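Transferrin (Manduca sexta, PDB 6WB6) binds and transports iron as an insect transferrin, holding a single ferric ion per molecule together with a carbonate anion. Local coordinates at residues A[388-400]-A[407-421]. Numbering follows the deposited sequence.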
loop_
_atom_site.group_PDB
_atom_site.type_symbol
_atom_site.label_atom_id
_atom_site.label_comp_id
_atom_site.label_asym_id
_atom_site.label_seq_id
_atom_site.Cartn_x
_atom_site.Cartn_y
_atom_site.Cartn_z
ATOM N N ASN A 388 -16.763 11.473 17.419
ATOM C CA ASN A 388 -17.920 11.916 16.655
ATOM C C ASN A 388 -17.626 13.138 15.798
ATOM O O ASN A 388 -18.532 13.645 15.133
ATOM C CB ASN A 388 -19.104 12.161 17.594
ATOM C CG ASN A 388 -19.882 10.872 17.905
ATOM O OD1 ASN A 388 -19.450 9.762 17.566
ATOM N ND2 ASN A 388 -21.032 11.019 18.552
ATOM N N SER A 389 -16.373 13.582 15.750
ATOM C CA SER A 389 -15.997 14.641 14.830
ATOM C C SER A 389 -14.500 14.595 14.559
ATOM O O SER A 389 -13.733 13.906 15.237
ATOM C CB SER A 389 -16.349 16.012 15.394
ATOM O OG SER A 389 -15.465 16.317 16.442
ATOM N N GLU A 390 -14.093 15.395 13.583
ATOM C CA GLU A 390 -12.677 15.569 13.312
ATOM C C GLU A 390 -11.980 16.233 14.496
ATOM O O GLU A 390 -10.921 15.784 14.937
ATOM C CB GLU A 390 -12.512 16.383 12.027
ATOM C CG GLU A 390 -11.100 16.831 11.702
ATOM C CD GLU A 390 -11.041 17.641 10.430
ATOM O OE1 GLU A 390 -11.222 17.056 9.341
ATOM O OE2 GLU A 390 -10.856 18.872 10.522
ATOM N N ASP A 391 -12.577 17.304 15.038
ATOM C CA ASP A 391 -11.964 17.977 16.183
ATOM C C ASP A 391 -11.825 17.023 17.362
ATOM O O ASP A 391 -10.832 17.074 18.099
ATOM C CB ASP A 391 -12.770 19.219 16.576
ATOM C CG ASP A 391 -12.230 19.885 17.812
ATOM O OD1 ASP A 391 -11.261 20.690 17.701
ATOM O OD2 ASP A 391 -12.754 19.585 18.910
ATOM N N ALA A 392 -12.795 16.130 17.549
ATOM C CA ALA A 392 -12.674 15.170 18.643
ATOM C C ALA A 392 -11.636 14.100 18.343
ATOM O O ALA A 392 -11.034 13.555 19.273
ATOM C CB ALA A 392 -14.011 14.506 18.946
ATOM N N CYS A 393 -11.435 13.756 17.065
ATOM C CA CYS A 393 -10.341 12.849 16.735
ATOM C C CYS A 393 -9.001 13.522 16.985
ATOM O O CYS A 393 -8.056 12.882 17.459
ATOM C CB CYS A 393 -10.434 12.390 15.272
ATOM S SG CYS A 393 -11.340 10.873 15.048
ATOM N N LEU A 394 -8.894 14.805 16.632
ATOM C CA LEU A 394 -7.651 15.525 16.859
ATOM C C LEU A 394 -7.352 15.635 18.343
ATOM O O LEU A 394 -6.228 15.387 18.778
ATOM C CB LEU A 394 -7.721 16.909 16.223
ATOM C CG LEU A 394 -7.839 16.881 14.709
ATOM C CD1 LEU A 394 -8.146 18.282 14.252
ATOM C CD2 LEU A 394 -6.551 16.329 14.062
ATOM N N LYS A 395 -8.333 16.052 19.138
ATOM C CA LYS A 395 -8.131 16.038 20.580
ATOM C C LYS A 395 -7.682 14.668 21.041
ATOM O O LYS A 395 -6.842 14.548 21.937
ATOM C CB LYS A 395 -9.415 16.432 21.305
ATOM C CG LYS A 395 -9.361 16.303 22.824
ATOM C CD LYS A 395 -8.236 17.158 23.461
ATOM C CE LYS A 395 -8.528 17.440 24.954
ATOM N NZ LYS A 395 -7.319 17.913 25.743
ATOM N N SER A 396 -8.269 13.616 20.477
ATOM C CA SER A 396 -7.945 12.287 20.965
ATOM C C SER A 396 -6.503 11.939 20.654
ATOM O O SER A 396 -5.824 11.307 21.474
ATOM C CB SER A 396 -8.895 11.253 20.361
ATOM O OG SER A 396 -8.514 9.924 20.689
ATOM N N VAL A 397 -6.006 12.325 19.475
ATOM C CA VAL A 397 -4.589 12.097 19.189
ATOM C C VAL A 397 -3.730 12.832 20.224
ATOM O O VAL A 397 -2.795 12.269 20.799
ATOM C CB VAL A 397 -4.251 12.512 17.745
ATOM C CG1 VAL A 397 -2.749 12.276 17.413
ATOM C CG2 VAL A 397 -5.102 11.701 16.735
ATOM N N GLN A 398 -4.066 14.083 20.518
ATOM C CA GLN A 398 -3.327 14.809 21.549
ATOM C C GLN A 398 -3.321 14.065 22.881
ATOM O O GLN A 398 -2.264 13.898 23.503
ATOM C CB GLN A 398 -3.928 16.185 21.746
ATOM C CG GLN A 398 -3.154 17.012 22.712
ATOM C CD GLN A 398 -3.832 18.295 23.000
ATOM O OE1 GLN A 398 -3.294 19.368 22.716
ATOM N NE2 GLN A 398 -5.037 18.213 23.575
ATOM N N ASP A 399 -4.506 13.653 23.350
ATOM C CA ASP A 399 -4.698 12.962 24.617
ATOM C C ASP A 399 -4.069 11.596 24.616
ATOM O O ASP A 399 -4.052 10.942 25.660
ATOM C CB ASP A 399 -6.191 12.769 24.919
ATOM C CG ASP A 399 -6.884 14.045 25.310
ATOM O OD1 ASP A 399 -6.223 14.917 25.917
ATOM O OD2 ASP A 399 -8.096 14.165 25.002
ATOM N N ASN A 400 -3.597 11.142 23.464
ATOM C CA ASN A 400 -3.163 9.760 23.270
ATOM C C ASN A 400 -4.313 8.759 23.402
ATOM O O ASN A 400 -4.108 7.600 23.766
ATOM C CB ASN A 400 -2.049 9.385 24.235
ATOM C CG ASN A 400 -1.282 8.180 23.771
ATOM O OD1 ASN A 400 -1.104 7.974 22.567
ATOM N ND2 ASN A 400 -0.851 7.355 24.717
ATOM N N VAL A 407 -7.142 15.147 8.629
ATOM C CA VAL A 407 -7.637 16.508 8.594
ATOM C C VAL A 407 -7.469 16.977 7.156
ATOM O O VAL A 407 -6.546 16.549 6.452
ATOM C CB VAL A 407 -6.889 17.350 9.662
ATOM C CG1 VAL A 407 -5.382 17.144 9.540
ATOM C CG2 VAL A 407 -7.251 18.805 9.597
ATOM N N ASP A 408 -8.418 17.755 6.670
ATOM C CA ASP A 408 -8.446 18.065 5.251
ATOM C C ASP A 408 -8.064 19.520 5.019
ATOM O O ASP A 408 -8.148 20.368 5.913
ATOM C CB ASP A 408 -9.826 17.776 4.632
ATOM C CG ASP A 408 -10.181 16.278 4.608
ATOM O OD1 ASP A 408 -9.278 15.446 4.383
ATOM O OD2 ASP A 408 -11.374 15.928 4.808
ATOM N N ASP A 409 -7.594 19.782 3.802
ATOM C CA ASP A 409 -7.451 21.136 3.282
ATOM C C ASP A 409 -6.661 21.952 4.304
ATOM O O ASP A 409 -5.631 21.475 4.801
ATOM C CB ASP A 409 -8.843 21.668 2.939
ATOM C CG ASP A 409 -9.577 20.804 1.900
ATOM O OD1 ASP A 409 -8.983 20.483 0.844
ATOM O OD2 ASP A 409 -10.756 20.453 2.134
ATOM N N MET A 410 -7.108 23.151 4.670
ATOM C CA MET A 410 -6.301 24.092 5.427
ATOM C C MET A 410 -6.433 23.928 6.939
ATOM O O MET A 410 -6.030 24.828 7.681
ATOM C CB MET A 410 -6.667 25.525 5.030
ATOM C CG MET A 410 -6.592 25.808 3.514
ATOM S SD MET A 410 -7.964 25.164 2.509
ATOM C CE MET A 410 -9.393 26.011 3.220
ATOM N N ARG A 411 -6.961 22.807 7.414
ATOM C CA ARG A 411 -7.092 22.585 8.846
ATOM C C ARG A 411 -5.878 21.901 9.458
ATOM O O ARG A 411 -5.849 21.711 10.679
ATOM C CB ARG A 411 -8.351 21.771 9.135
ATOM C CG ARG A 411 -9.618 22.538 8.814
ATOM C CD ARG A 411 -10.892 21.832 9.261
ATOM N NE ARG A 411 -11.162 20.599 8.523
ATOM C CZ ARG A 411 -11.493 20.538 7.234
ATOM N NH1 ARG A 411 -11.578 21.633 6.495
ATOM N NH2 ARG A 411 -11.737 19.368 6.680
ATOM N N VAL A 412 -4.867 21.556 8.650
ATOM C CA VAL A 412 -3.671 20.893 9.176
ATOM C C VAL A 412 -2.847 21.852 10.036
ATOM O O VAL A 412 -2.313 21.470 11.081
ATOM C CB VAL A 412 -2.817 20.315 8.029
ATOM C CG1 VAL A 412 -1.581 19.601 8.582
ATOM C CG2 VAL A 412 -3.630 19.371 7.166
ATOM N N ALA A 413 -2.684 23.094 9.595
ATOM C CA ALA A 413 -1.932 24.035 10.405
ATOM C C ALA A 413 -2.715 24.407 11.659
ATOM O O ALA A 413 -2.155 24.460 12.757
ATOM C CB ALA A 413 -1.586 25.276 9.592
ATOM N N ALA A 414 -4.012 24.662 11.510
ATOM C CA ALA A 414 -4.874 24.873 12.671
ATOM C C ALA A 414 -4.754 23.733 13.667
ATOM O O ALA A 414 -4.601 23.955 14.870
ATOM C CB ALA A 414 -6.327 25.013 12.224
ATOM N N ALA A 415 -4.838 22.494 13.182
ATOM C CA ALA A 415 -4.786 21.350 14.084
ATOM C C ALA A 415 -3.451 21.258 14.803
ATOM O O ALA A 415 -3.389 20.741 15.925
ATOM C CB ALA A 415 -5.055 20.069 13.308
ATOM N N ALA A 416 -2.370 21.742 14.184
ATOM C CA ALA A 416 -1.078 21.743 14.862
ATOM C C ALA A 416 -0.971 22.866 15.889
ATOM O O ALA A 416 -0.406 22.667 16.970
ATOM C CB ALA A 416 0.064 21.851 13.840
ATOM N N LYS A 417 -1.469 24.062 15.571
ATOM C CA LYS A 417 -1.454 25.125 16.569
ATOM C C LYS A 417 -2.259 24.709 17.786
ATOM O O LYS A 417 -1.881 24.996 18.922
ATOM C CB LYS A 417 -2.024 26.425 15.989
ATOM C CG LYS A 417 -1.062 27.600 15.975
ATOM N N LYS A 418 -3.357 23.996 17.565
ATOM C CA LYS A 418 -4.354 23.813 18.606
ATOM C C LYS A 418 -4.073 22.583 19.448
ATOM O O LYS A 418 -4.272 22.619 20.669
ATOM C CB LYS A 418 -5.752 23.718 17.970
ATOM C CG LYS A 418 -6.833 23.088 18.858
ATOM C CD LYS A 418 -7.618 24.122 19.576
ATOM C CE LYS A 418 -8.682 24.688 18.667
ATOM N NZ LYS A 418 -9.939 23.920 18.843
ATOM N N TYR A 419 -3.637 21.509 18.811
ATOM C CA TYR A 419 -3.422 20.216 19.489
ATOM C C TYR A 419 -1.985 19.761 19.485
ATOM O O TYR A 419 -1.778 18.663 19.855
ATOM C CB TYR A 419 -4.215 19.147 18.776
ATOM C CG TYR A 419 -5.673 19.366 18.940
ATOM C CD1 TYR A 419 -6.217 19.326 20.203
ATOM C CD2 TYR A 419 -6.456 19.695 17.861
ATOM C CE1 TYR A 419 -7.549 19.541 20.393
ATOM C CE2 TYR A 419 -7.812 19.840 18.019
ATOM C CZ TYR A 419 -8.309 19.860 19.299
ATOM O OH TYR A 419 -9.586 20.090 19.515
ATOM N N ASN A 420 -1.072 20.622 19.086
ATOM C CA ASN A 420 0.345 20.280 18.999
ATOM C C ASN A 420 0.555 18.943 18.288
ATOM O O ASN A 420 1.363 18.103 18.706
ATOM C CB ASN A 420 0.983 20.264 20.382
ATOM C CG ASN A 420 2.469 20.379 20.318
ATOM O OD1 ASN A 420 3.026 20.804 19.295
ATOM N ND2 ASN A 420 3.139 20.003 21.412
ATOM N N LEU A 421 -0.182 18.745 17.203
ATOM C CA LEU A 421 0.002 17.602 16.326
ATOM C C LEU A 421 0.822 18.020 15.120
ATOM O O LEU A 421 1.030 19.205 14.862
ATOM C CB LEU A 421 -1.351 17.041 15.887
ATOM C CG LEU A 421 -2.298 16.729 17.043
ATOM C CD1 LEU A 421 -3.686 16.402 16.495
ATOM C CD2 LEU A 421 -1.734 15.580 17.837
#
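Tyr419 lays its ring against helix 390-399, a knob set in the hole formed by Asp391, Leu394, Lys395 and Gln398. Backbone atoms of Leu394 and Lys395 lie over one ring face, and CG of Lys418 lies 3.4 Å above the other. Leu394 CB meets Tyr419 CE2 at 3.4 Å. With CG anti to its carbonyl carbon (chi1 -67°), Tyr419 sends its hydroxyl to Asp391, donating a short hydrogen bond of 2.5 Å from OH to OD1, from above the carboxylate plane, 42° out of it. Lys418 NZ adds a long salt bridge to the same OD1. A leucine in place of Tyr419 would probably leave Asp391 without its hydroxyl donor and the hole in helix 390-399 poorly filled.

A second polar link leaves the same first turn: Arg411 NE, near the start of helix 411-419, donates to the syn lone pair of Glu390 OE2 at 2.7 Å, the carboxylate and guanidinium nearly coplanar. Asp408, paired with Arg586 through OD1, extends the network by a long salt bridge from OD2 to Arg411 NH2. Apolar branches pack alongside: Leu394 CD1 rests on Ala415 CB at 3.7 Å, and beyond Tyr419, Leu421 CD2 presses tightly on Val397 CG1 at 3.5 Å.

The helices cross at -45°, their axes 10.3 Å apart, in the second transferrin-like half, away from the iron site. Leu394, Val407 and Leu421 touch Val589 of strand 587-590, which pairs antiparallel with both 405-407 and 422-428; helix 411-419 joins these two parallel strands in a beta-alpha-beta crossover with 587-590 between them, and helix 644-659 packs on Ala413, Ala414 and Ala416.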